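Local coordinates for putative uncharacterized protein (Chaetomium thermophilum, PDB 4XRI) that probably carries protein cargo into the nucleus as an importin-beta transport receptor built of HEAT repeats, and is likely to bind a small GTPase, at residues A[705-710]-A[754-759]. The protein carries 2 engineered substitutions. Numbering follows the deposited sequence.
Sequences TLANQF and YEMIDY
Y759 OH donates a very short hydrogen bond, 2.5 Å, to the backbone carbonyl N708 O. The hydroxyl sits above the carbonyl plane, 40° out of it, while N708 O itself lies at the ring edge, near the ring plane. One face of the same ring takes the A707 methyl in a CH-pi contact, CB 4.2 Å from the centroid and displaced toward the CE1-CZ side, with A707 CB 3.8 Å from Y759 CE1. M756 CE meets A707 CB at 4.1 Å, its chain bent at chi2 (54°); A707 CB thus meets the M756 methyl and the Y759 ring from two different directions. Y759 CG is anti to the backbone N (chi1 174°), extending the ring from the first turns of helix 754-780 to the loop joining helices 690-701 and 711-725 of the alpha-helical HEAT-repeat solenoid. An alanine here would remove the hydroxyl donor to N708 O and the ring face under A707 CB, and would probably loosen the loop against the helix. The loop's shape presents both groups: A707 centres an inverse gamma turn, and N708 OD1 accepts from F710 N at 2.9 Å, a capping bond at the turn that leads into helix 711-725. N708 ND2 bonds to N700 OD1, tying the cap to the preceding helix, while K711 and P712 also touch Y759.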
# COMPACT_ATOMS: atom_id res chain seq x y z
N THR A 705 9.26 -21.81 8.08
CA THR A 705 9.06 -20.39 8.30
C THR A 705 8.45 -20.14 9.68
O THR A 705 7.32 -20.55 9.94
CB THR A 705 8.16 -19.77 7.21
OG1 THR A 705 8.73 -20.01 5.92
CG2 THR A 705 8.01 -18.27 7.43
N LEU A 706 9.20 -19.47 10.55
CA LEU A 706 8.73 -19.15 11.90
C LEU A 706 7.46 -18.31 11.88
O LEU A 706 6.45 -18.69 12.45
CB LEU A 706 9.81 -18.42 12.71
CG LEU A 706 9.31 -17.97 14.09
CD1 LEU A 706 9.43 -19.10 15.10
CD2 LEU A 706 10.01 -16.71 14.59
N ALA A 707 7.53 -17.17 11.20
CA ALA A 707 6.38 -16.30 11.06
C ALA A 707 5.47 -16.74 9.92
O ALA A 707 5.16 -15.94 9.03
CB ALA A 707 6.84 -14.85 10.86
N ASN A 708 5.06 -18.01 9.96
CA ASN A 708 4.04 -18.56 9.06
C ASN A 708 2.89 -17.60 8.84
O ASN A 708 2.17 -17.26 9.78
CB ASN A 708 3.51 -19.89 9.63
CG ASN A 708 2.66 -20.69 8.64
OD1 ASN A 708 2.04 -20.14 7.72
ND2 ASN A 708 2.62 -21.99 8.83
N GLN A 709 2.73 -17.17 7.59
CA GLN A 709 1.73 -16.17 7.26
C GLN A 709 0.30 -16.65 7.50
O GLN A 709 -0.61 -15.85 7.67
CB GLN A 709 1.89 -15.73 5.80
CG GLN A 709 1.45 -16.76 4.77
CD GLN A 709 1.72 -16.33 3.35
OE1 GLN A 709 0.97 -15.54 2.77
NE2 GLN A 709 2.80 -16.84 2.78
N PHE A 710 0.11 -17.97 7.51
CA PHE A 710 -1.22 -18.54 7.65
C PHE A 710 -1.61 -18.78 9.10
O PHE A 710 -2.78 -18.98 9.41
CB PHE A 710 -1.32 -19.86 6.87
CG PHE A 710 -0.96 -19.74 5.42
CD1 PHE A 710 -1.78 -19.07 4.54
CD2 PHE A 710 0.20 -20.33 4.94
CE1 PHE A 710 -1.45 -18.97 3.20
CE2 PHE A 710 0.54 -20.23 3.61
CZ PHE A 710 -0.29 -19.55 2.73
N TYR A 754 7.59 -2.84 11.58
CA TYR A 754 6.15 -2.63 11.72
C TYR A 754 5.38 -3.87 11.29
O TYR A 754 4.34 -4.21 11.86
CB TYR A 754 5.69 -1.43 10.90
CG TYR A 754 6.24 -0.10 11.37
CD1 TYR A 754 5.80 0.49 12.55
CD2 TYR A 754 7.18 0.58 10.61
CE1 TYR A 754 6.30 1.70 12.97
CE2 TYR A 754 7.68 1.80 11.02
CZ TYR A 754 7.24 2.36 12.20
OH TYR A 754 7.74 3.57 12.61
N GLU A 755 5.90 -4.55 10.27
CA GLU A 755 5.25 -5.73 9.71
C GLU A 755 5.22 -6.87 10.71
O GLU A 755 4.21 -7.58 10.84
CB GLU A 755 5.95 -6.17 8.43
CG GLU A 755 5.29 -7.36 7.74
CD GLU A 755 6.00 -7.74 6.45
OE1 GLU A 755 7.03 -7.11 6.13
OE2 GLU A 755 5.53 -8.68 5.77
N MET A 756 6.32 -7.06 11.43
CA MET A 756 6.40 -8.14 12.41
C MET A 756 5.58 -7.81 13.65
O MET A 756 4.97 -8.70 14.25
CB MET A 756 7.86 -8.40 12.79
CG MET A 756 8.05 -9.65 13.64
SD MET A 756 7.32 -11.11 12.87
CE MET A 756 7.80 -12.38 14.03
N ILE A 757 5.58 -6.54 14.04
CA ILE A 757 4.74 -6.08 15.14
C ILE A 757 3.27 -6.34 14.82
O ILE A 757 2.52 -6.86 15.65
CB ILE A 757 4.94 -4.57 15.41
CG1 ILE A 757 6.30 -4.33 16.07
CG2 ILE A 757 3.83 -4.03 16.29
CD1 ILE A 757 6.71 -2.88 16.09
N ASP A 758 2.87 -5.99 13.60
CA ASP A 758 1.51 -6.24 13.14
C ASP A 758 1.20 -7.73 13.09
O ASP A 758 0.11 -8.16 13.47
CB ASP A 758 1.29 -5.62 11.76
CG ASP A 758 1.17 -4.11 11.82
OD1 ASP A 758 0.77 -3.58 12.88
OD2 ASP A 758 1.46 -3.45 10.80
N TYR A 759 2.17 -8.52 12.63
CA TYR A 759 1.98 -9.96 12.53
C TYR A 759 1.70 -10.59 13.89
O TYR A 759 0.82 -11.44 14.02
CB TYR A 759 3.21 -10.63 11.90
CG TYR A 759 3.13 -12.14 11.91
CD1 TYR A 759 3.81 -12.89 12.87
CD2 TYR A 759 2.35 -12.82 10.98
CE1 TYR A 759 3.73 -14.27 12.88
CE2 TYR A 759 2.27 -14.20 10.99
CZ TYR A 759 2.96 -14.92 11.95
OH TYR A 759 2.88 -16.29 11.96